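Local coordinates for protein methylxanthine N3-demethylase NdmB (Pseudomonas putida, PDB 6ICL) that removes the N3-methyl group of theobromine and related methylxanthines as formaldehyde, acting as a Rieske non-heme iron oxygenase in caffeine degradation, at residues R221-P233 and P244-Y256. Numbering follows the deposited sequence.
Sequences RVDGELQFKLAPP and PMGDFTYRCTMPY
Phe228 and Tyr250 face each other across the two strands as an offset stack, ring centroids 4.5 Å apart and planes 20° from parallel. The bump is the rim of Phe228: its CE2 presses onto one face of the Tyr250 ring, 3.2 Å from Tyr250 CG, while CB of Tyr250 sits over the face of the Phe228 ring. Phe228 gets there by lodging CG between its backbone N and carbonyl carbon (chi1 44°), which brings the end of the ring nearer the neighbouring strand, over Tyr250. Two flanking bumps extend this row: SG of Cys252 lies obliquely beside CE1 of Phe228 at 3.9 Å, and CD1 of Leu230 nestles 4.0 Å from CE1 of Tyr250. Further along, the Pro232 ring fits between Met245 and the edge of Phe248.

Strands 225-230 and 246-253 run antiparallel within the sheet of the catalytic domain of this Rieske oxygenase, the pairs Leu226–Cys252, Phe228–Tyr250 and Leu230–Phe248 being hydrogen-bonded. Trp189 of helix 185-192 touches Leu226 and Cys252, and Ile338 of helix 337-355 touches Phe228; the side chain of Tyr250 lies about 10 Å from the bound iron.

On the face bearing Glu225, Gln227 and Arg251, the contact turns polar. Arg251, bent at chi3, brings its guanidinium side-on to the carboxylate of Glu225, NE to OE1 at 2.7 Å and NH2 to OE2 at 2.9 Å. The two planes are 31° apart. Gln227 NE2 also donates to OE1 of Glu225, from above the carboxylate plane, and a water joins Glu225 OE2 to Thr253 OG1, which is also hydrogen-bonded to the backbone N of Tyr162. With an alanine at Glu225, the Arg251 guanidinium would probably lose its carboxylate mate and the Gln227 amide be freer to turn. At the type I' turn from Val222 to Glu225, Met254 N donates almost straight to Gly224 O at 3.1 Å.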
loop_
_atom_site.group_PDB
_atom_site.type_symbol
_atom_site.label_atom_id
_atom_site.label_comp_id
_atom_site.label_asym_id
_atom_site.label_seq_id
_atom_site.Cartn_x
_atom_site.Cartn_y
_atom_site.Cartn_z
ATOM N N ARG A 221 -15.439 -0.571 -48.969
ATOM C CA ARG A 221 -14.134 0.058 -48.823
ATOM C C ARG A 221 -14.113 1.293 -49.716
ATOM O O ARG A 221 -14.229 1.174 -50.942
ATOM C CB ARG A 221 -13.010 -0.896 -49.221
ATOM C CG ARG A 221 -12.961 -2.223 -48.465
ATOM C CD ARG A 221 -11.681 -2.925 -48.861
ATOM N NE ARG A 221 -11.549 -4.287 -48.359
ATOM C CZ ARG A 221 -10.524 -5.066 -48.693
ATOM N NH1 ARG A 221 -9.595 -4.601 -49.520
ATOM N NH2 ARG A 221 -10.417 -6.292 -48.213
ATOM N N VAL A 222 -13.979 2.474 -49.113
ATOM C CA VAL A 222 -14.034 3.747 -49.820
ATOM C C VAL A 222 -12.908 4.629 -49.282
ATOM O O VAL A 222 -12.946 5.045 -48.116
ATOM C CB VAL A 222 -15.394 4.436 -49.641
ATOM C CG1 VAL A 222 -15.400 5.765 -50.358
ATOM C CG2 VAL A 222 -16.526 3.536 -50.110
ATOM N N ASP A 223 -11.908 4.904 -50.117
ATOM C CA ASP A 223 -10.861 5.881 -49.809
ATOM C C ASP A 223 -10.195 5.609 -48.452
ATOM O O ASP A 223 -10.076 6.501 -47.610
ATOM C CB ASP A 223 -11.431 7.306 -49.847
ATOM C CG ASP A 223 -12.067 7.667 -51.197
ATOM O OD1 ASP A 223 -11.528 7.257 -52.236
ATOM O OD2 ASP A 223 -13.096 8.382 -51.215
ATOM N N GLY A 224 -9.757 4.369 -48.240
ATOM C CA GLY A 224 -9.072 4.024 -47.002
ATOM C C GLY A 224 -9.963 3.784 -45.798
ATOM O O GLY A 224 -9.442 3.602 -44.689
ATOM N N GLU A 225 -11.284 3.766 -45.975
ATOM C CA GLU A 225 -12.243 3.615 -44.889
ATOM C C GLU A 225 -13.097 2.372 -45.109
ATOM O O GLU A 225 -13.481 2.071 -46.244
ATOM C CB GLU A 225 -13.172 4.832 -44.795
ATOM C CG GLU A 225 -12.475 6.200 -44.835
ATOM C CD GLU A 225 -13.454 7.351 -44.614
ATOM O OE1 GLU A 225 -14.680 7.098 -44.507
ATOM O OE2 GLU A 225 -12.999 8.513 -44.538
ATOM N N LEU A 226 -13.401 1.650 -44.031
ATOM C CA LEU A 226 -14.568 0.773 -44.028
ATOM C C LEU A 226 -15.813 1.617 -43.794
ATOM O O LEU A 226 -15.858 2.422 -42.856
ATOM C CB LEU A 226 -14.466 -0.303 -42.949
ATOM C CG LEU A 226 -13.771 -1.613 -43.297
ATOM C CD1 LEU A 226 -13.764 -2.524 -42.088
ATOM C CD2 LEU A 226 -14.454 -2.297 -44.501
ATOM N N GLN A 227 -16.818 1.457 -44.659
ATOM C CA GLN A 227 -18.051 2.213 -44.550
ATOM C C GLN A 227 -19.228 1.256 -44.557
ATOM O O GLN A 227 -19.340 0.396 -45.439
ATOM C CB GLN A 227 -18.173 3.238 -45.675
ATOM C CG GLN A 227 -17.062 4.255 -45.659
ATOM C CD GLN A 227 -17.282 5.364 -46.663
ATOM O OE1 GLN A 227 -18.198 5.295 -47.482
ATOM N NE2 GLN A 227 -16.444 6.399 -46.602
ATOM N N PHE A 228 -20.085 1.387 -43.553
ATOM C CA PHE A 228 -21.285 0.585 -43.483
ATOM C C PHE A 228 -22.321 1.376 -42.710
ATOM O O PHE A 228 -22.003 2.328 -41.990
ATOM C CB PHE A 228 -21.034 -0.786 -42.838
ATOM C CG PHE A 228 -20.165 -0.737 -41.599
ATOM C CD1 PHE A 228 -18.784 -0.685 -41.704
ATOM C CD2 PHE A 228 -20.732 -0.746 -40.335
ATOM C CE1 PHE A 228 -17.981 -0.643 -40.569
ATOM C CE2 PHE A 228 -19.924 -0.702 -39.189
ATOM C CZ PHE A 228 -18.561 -0.654 -39.313
ATOM N N LYS A 229 -23.567 0.979 -42.884
ATOM C CA LYS A 229 -24.698 1.655 -42.287
ATOM C C LYS A 229 -25.614 0.576 -41.733
ATOM O O LYS A 229 -25.787 -0.473 -42.352
ATOM C CB LYS A 229 -25.412 2.559 -43.325
ATOM C CG LYS A 229 -26.738 3.144 -42.857
ATOM C CD LYS A 229 -27.156 4.352 -43.706
ATOM C CE LYS A 229 -28.545 4.878 -43.324
ATOM N NZ LYS A 229 -29.487 4.959 -44.485
ATOM N N LEU A 230 -26.116 0.793 -40.527
ATOM C CA LEU A 230 -27.021 -0.133 -39.867
ATOM C C LEU A 230 -28.312 0.607 -39.572
ATOM O O LEU A 230 -28.283 1.725 -39.046
ATOM C CB LEU A 230 -26.423 -0.685 -38.566
ATOM C CG LEU A 230 -25.042 -1.345 -38.615
ATOM C CD1 LEU A 230 -24.644 -1.817 -37.224
ATOM C CD2 LEU A 230 -25.007 -2.510 -39.579
ATOM N N ALA A 231 -29.438 -0.011 -39.914
ATOM C CA ALA A 231 -30.742 0.559 -39.631
ATOM C C ALA A 231 -31.595 -0.514 -38.924
ATOM O O ALA A 231 -31.551 -1.685 -39.324
ATOM C CB ALA A 231 -31.437 1.037 -40.910
ATOM N N PRO A 232 -32.309 -0.148 -37.871
ATOM C CA PRO A 232 -33.256 -1.096 -37.251
ATOM C C PRO A 232 -34.421 -1.370 -38.180
ATOM O O PRO A 232 -34.638 -0.625 -39.149
ATOM C CB PRO A 232 -33.715 -0.359 -35.978
ATOM C CG PRO A 232 -32.674 0.691 -35.734
ATOM C CD PRO A 232 -32.166 1.089 -37.091
ATOM N N PRO A 233 -35.202 -2.438 -37.931
ATOM C CA PRO A 233 -36.342 -2.762 -38.805
ATOM C C PRO A 233 -37.524 -1.786 -38.689
ATOM O O PRO A 233 -37.781 -1.228 -37.620
ATOM C CB PRO A 233 -36.750 -4.167 -38.338
ATOM C CG PRO A 233 -36.263 -4.261 -36.927
ATOM C CD PRO A 233 -34.993 -3.459 -36.884
ATOM N N PRO A 244 -35.218 6.078 -28.262
ATOM C CA PRO A 244 -35.627 6.588 -29.578
ATOM C C PRO A 244 -34.792 5.994 -30.717
ATOM O O PRO A 244 -33.591 5.785 -30.557
ATOM C CB PRO A 244 -35.394 8.097 -29.455
ATOM C CG PRO A 244 -34.258 8.214 -28.489
ATOM C CD PRO A 244 -34.422 7.065 -27.508
ATOM N N MET A 245 -35.419 5.734 -31.857
ATOM C CA MET A 245 -34.773 4.980 -32.921
ATOM C C MET A 245 -33.966 5.893 -33.849
ATOM O O MET A 245 -34.243 7.091 -33.993
ATOM C CB MET A 245 -35.820 4.194 -33.711
ATOM C CG MET A 245 -35.659 2.681 -33.644
ATOM S SD MET A 245 -35.699 2.035 -31.956
ATOM C CE MET A 245 -37.348 2.522 -31.442
ATOM N N GLY A 246 -32.951 5.304 -34.484
ATOM C CA GLY A 246 -32.067 6.073 -35.339
ATOM C C GLY A 246 -31.288 5.190 -36.287
ATOM O O GLY A 246 -31.350 3.961 -36.228
ATOM N N ASP A 247 -30.565 5.842 -37.191
ATOM C CA ASP A 247 -29.644 5.159 -38.087
ATOM C C ASP A 247 -28.223 5.286 -37.558
ATOM O O ASP A 247 -27.885 6.259 -36.885
ATOM C CB ASP A 247 -29.693 5.736 -39.503
ATOM C CG ASP A 247 -30.917 5.280 -40.279
ATOM O OD1 ASP A 247 -31.338 4.115 -40.102
ATOM O OD2 ASP A 247 -31.449 6.089 -41.064
ATOM N N PHE A 248 -27.388 4.316 -37.925
ATOM C CA PHE A 248 -25.996 4.226 -37.498
ATOM C C PHE A 248 -25.128 4.180 -38.748
ATOM O O PHE A 248 -25.114 3.176 -39.469
ATOM C CB PHE A 248 -25.784 3.000 -36.613
ATOM C CG PHE A 248 -26.674 2.981 -35.395
ATOM C CD1 PHE A 248 -27.947 2.413 -35.451
ATOM C CD2 PHE A 248 -26.249 3.548 -34.204
ATOM C CE1 PHE A 248 -28.776 2.414 -34.338
ATOM C CE2 PHE A 248 -27.068 3.555 -33.088
ATOM C CZ PHE A 248 -28.331 2.988 -33.149
ATOM N N THR A 249 -24.413 5.264 -39.006
ATOM C CA THR A 249 -23.611 5.410 -40.209
ATOM C C THR A 249 -22.142 5.433 -39.810
ATOM O O THR A 249 -21.700 6.353 -39.112
ATOM C CB THR A 249 -24.004 6.691 -40.948
ATOM O OG1 THR A 249 -25.428 6.715 -41.128
ATOM C CG2 THR A 249 -23.328 6.757 -42.288
ATOM N N TYR A 250 -21.387 4.439 -40.269
ATOM C CA TYR A 250 -19.995 4.258 -39.882
ATOM C C TYR A 250 -19.070 4.639 -41.021
ATOM O O TYR A 250 -19.203 4.123 -42.136
ATOM C CB TYR A 250 -19.703 2.815 -39.484
ATOM C CG TYR A 250 -20.438 2.337 -38.258
ATOM C CD1 TYR A 250 -21.767 1.951 -38.340
ATOM C CD2 TYR A 250 -19.786 2.223 -37.026
ATOM C CE1 TYR A 250 -22.445 1.486 -37.254
ATOM C CE2 TYR A 250 -20.461 1.768 -35.911
ATOM C CZ TYR A 250 -21.802 1.396 -36.036
ATOM O OH TYR A 250 -22.527 0.942 -34.958
ATOM N N ARG A 251 -18.114 5.518 -40.725
ATOM C CA ARG A 251 -16.944 5.727 -41.561
ATOM C C ARG A 251 -15.732 5.430 -40.699
ATOM O O ARG A 251 -15.533 6.069 -39.658
ATOM C CB ARG A 251 -16.897 7.151 -42.116
ATOM C CG ARG A 251 -18.040 7.462 -43.093
ATOM C CD ARG A 251 -17.887 8.869 -43.663
ATOM N NE ARG A 251 -16.566 9.081 -44.261
ATOM C CZ ARG A 251 -16.214 10.206 -44.872
ATOM N NH1 ARG A 251 -17.092 11.197 -44.954
ATOM N NH2 ARG A 251 -15.007 10.344 -45.411
ATOM N N CYS A 252 -14.932 4.458 -41.123
ATOM C CA CYS A 252 -13.933 3.824 -40.269
ATOM C C CYS A 252 -12.586 3.879 -40.963
ATOM O O CYS A 252 -12.262 2.945 -41.704
ATOM C CB CYS A 252 -14.330 2.373 -39.974
ATOM S SG CYS A 252 -15.828 2.191 -39.006
ATOM N N THR A 253 -11.800 4.933 -40.718
ATOM C CA THR A 253 -10.480 4.963 -41.323
ATOM C C THR A 253 -9.654 3.807 -40.788
ATOM O O THR A 253 -9.584 3.589 -39.570
ATOM C CB THR A 253 -9.758 6.281 -41.050
ATOM O OG1 THR A 253 -10.602 7.384 -41.377
ATOM C CG2 THR A 253 -8.522 6.368 -41.882
ATOM N N MET A 254 -9.044 3.057 -41.699
ATOM C CA MET A 254 -8.167 1.963 -41.319
ATOM C C MET A 254 -6.846 2.494 -40.753
ATOM O O MET A 254 -6.352 3.541 -41.183
ATOM C CB MET A 254 -7.917 1.066 -42.521
ATOM C CG MET A 254 -9.199 0.419 -43.053
ATOM S SD MET A 254 -9.829 -0.879 -41.968
ATOM C CE MET A 254 -8.569 -2.126 -42.245
ATOM N N PRO A 255 -6.237 1.755 -39.810
ATOM C CA PRO A 255 -6.636 0.426 -39.351
ATOM C C PRO A 255 -7.501 0.403 -38.113
ATOM O O PRO A 255 -7.996 -0.666 -37.812
ATOM C CB PRO A 255 -5.299 -0.255 -39.058
ATOM C CG PRO A 255 -4.215 0.823 -39.262
ATOM C CD PRO A 255 -4.928 2.130 -39.259
ATOM N N TYR A 256 -7.747 1.538 -37.437
ATOM C CA TYR A 256 -8.303 1.426 -36.088
ATOM C C TYR A 256 -9.280 2.530 -35.697
ATOM O O TYR A 256 -9.498 2.731 -34.494
ATOM C CB TYR A 256 -7.170 1.437 -35.041
ATOM C CG TYR A 256 -6.154 0.322 -35.145
ATOM C CD1 TYR A 256 -6.546 -1.018 -35.078
ATOM C CD2 TYR A 256 -4.800 0.602 -35.265
ATOM C CE1 TYR A 256 -5.623 -2.046 -35.154
ATOM C CE2 TYR A 256 -3.869 -0.428 -35.335
ATOM C CZ TYR A 256 -4.293 -1.750 -35.273
ATOM O OH TYR A 256 -3.380 -2.784 -35.340
HETATM O O HOH W 1 -6.576 4.255 -44.068
HETATM O O HOH W 2 -10.405 8.651 -43.888
#